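Side-chain contact in putative phosphosugar isomerases (Salmonella typhimurium LT2, PDB 3FKJ), which is probably a phosphosugar isomerase of the SIS-domain family, inferred to bind carbohydrate derivatives: residues D295-K298 against L299-D303. Residues are numbered along the deposited sequence; the frame is centred on the assembly and turned at random.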
loop_
_atom_site.group_PDB
_atom_site.type_symbol
_atom_site.label_atom_id
_atom_site.label_comp_id
_atom_site.label_asym_id
_atom_site.label_seq_id
_atom_site.Cartn_x
_atom_site.Cartn_y
_atom_site.Cartn_z
ATOM N N ASP A 295 -16.815 6.460 -13.071
ATOM C CA ASP A 295 -17.199 5.054 -13.073
ATOM C C ASP A 295 -16.679 4.347 -14.314
ATOM O O ASP A 295 -17.088 4.688 -15.432
ATOM C CB ASP A 295 -18.733 4.930 -13.002
ATOM C CG ASP A 295 -19.206 3.469 -12.885
ATOM O OD1 ASP A 295 -18.345 2.547 -12.794
ATOM O OD2 ASP A 295 -20.438 3.242 -12.863
ATOM N N ALA A 296 -15.813 3.336 -14.127
ATOM C CA ALA A 296 -15.283 2.583 -15.280
ATOM C C ALA A 296 -16.405 1.984 -16.146
ATOM O O ALA A 296 -16.340 2.038 -17.377
ATOM C CB ALA A 296 -14.316 1.506 -14.839
ATOM N N ASP A 297 -17.426 1.423 -15.494
ATOM C CA ASP A 297 -18.544 0.771 -16.193
ATOM C C ASP A 297 -19.348 1.693 -17.095
ATOM O O ASP A 297 -19.931 1.222 -18.059
ATOM C CB ASP A 297 -19.498 0.082 -15.202
ATOM C CG ASP A 297 -19.386 -1.448 -15.224
ATOM O OD1 ASP A 297 -18.894 -1.992 -16.236
ATOM O OD2 ASP A 297 -19.805 -2.107 -14.233
ATOM N N LYS A 298 -19.398 2.983 -16.782
ATOM C CA LYS A 298 -20.079 3.966 -17.624
ATOM C C LYS A 298 -19.206 4.390 -18.789
ATOM O O LYS A 298 -19.702 4.875 -19.791
ATOM C CB LYS A 298 -20.480 5.213 -16.822
ATOM C CG LYS A 298 -21.911 5.229 -16.320
ATOM C CD LYS A 298 -22.321 3.900 -15.701
ATOM C CE LYS A 298 -23.663 4.004 -14.992
ATOM N NZ LYS A 298 -23.981 2.760 -14.230
ATOM N N LEU A 299 -17.901 4.221 -18.661
ATOM C CA LEU A 299 -16.978 4.694 -19.683
ATOM C C LEU A 299 -16.488 3.556 -20.582
ATOM O O LEU A 299 -15.457 3.690 -21.248
ATOM C CB LEU A 299 -15.795 5.432 -19.030
ATOM C CG LEU A 299 -16.166 6.597 -18.112
ATOM C CD1 LEU A 299 -14.943 7.049 -17.315
ATOM C CD2 LEU A 299 -16.778 7.737 -18.914
ATOM N N GLY A 300 -17.208 2.434 -20.588
ATOM C CA GLY A 300 -17.020 1.410 -21.623
ATOM C C GLY A 300 -16.058 0.277 -21.295
ATOM O O GLY A 300 -15.457 -0.324 -22.195
ATOM N N ILE A 301 -15.909 -0.027 -20.008
ATOM C CA ILE A 301 -15.204 -1.239 -19.612
ATOM C C ILE A 301 -15.941 -2.486 -20.098
ATOM O O ILE A 301 -15.281 -3.468 -20.438
ATOM C CB ILE A 301 -14.912 -1.284 -18.085
ATOM C CG1 ILE A 301 -13.569 -0.619 -17.808
ATOM C CG2 ILE A 301 -14.870 -2.711 -17.552
ATOM C CD1 ILE A 301 -12.349 -1.499 -18.064
ATOM N N GLN A 302 -17.280 -2.443 -20.174
ATOM C CA GLN A 302 -18.050 -3.608 -20.629
ATOM C C GLN A 302 -17.802 -3.883 -22.101
ATOM O O GLN A 302 -17.924 -5.023 -22.536
ATOM C CB GLN A 302 -19.562 -3.491 -20.364
ATOM C CG GLN A 302 -20.011 -3.667 -18.883
ATOM C CD GLN A 302 -19.331 -4.852 -18.122
ATOM O OE1 GLN A 302 -19.530 -6.030 -18.451
ATOM N NE2 GLN A 302 -18.557 -4.522 -17.081
ATOM N N ASP A 303 -17.423 -2.845 -22.841
ATOM C CA ASP A 303 -17.006 -2.981 -24.234
ATOM C C ASP A 303 -15.650 -3.653 -24.410
ATOM O O ASP A 303 -15.361 -4.148 -25.475
ATOM C CB ASP A 303 -16.946 -1.614 -24.922
ATOM C CG ASP A 303 -18.264 -0.861 -24.858
ATOM O OD1 ASP A 303 -19.328 -1.516 -24.829
ATOM O OD2 ASP A 303 -18.219 0.390 -24.832
#
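The carboxylate of Asp297 and the carboxamide of Gln302 cross obliquely, with their planes turned 62° apart. Gln302 NE2 donates to Asp297 OD1 over 2.7 Å, and the acceptor lies close to the amide plane while OD1 offers its syn lone pair, the one on the side of OD2. Gln302 CG stands beside its own backbone N (chi1 -74°), which places it 3.3 Å from Asp297 OD1; the bend at chi2 then turns the amide so that NE2 faces OD1. The carboxylate of Asp295 is approached over a face: Asp297 N reaches Asp295 OD1 at 3.1 Å from well above the plane, forming an Asx turn. Arg274 pairs with the same OD1, and Lys298 NZ makes a long salt bridge to OD2. These turns lead the chain away from strand 290-295, an outermost strand of the four-stranded parallel sheet in an alpha/beta domain consistent with the second SIS domain of this family, toward helix 313-331. Ala296 O draws the turn closed, accepting from Leu299 N at 3.0 Å and, weakly, from Ile301 N. Gly300 bridges these two donors with a positive phi of 94°. On the buried side, Ile301 CG1 packs 3.7 Å from Ala296 CB, and both side chains rest on helix 313-331. Leu299 lays CG 3.4 Å from Asp295 O, and its side chain touches Val320 of that helix and Ala193 of helix 186-196.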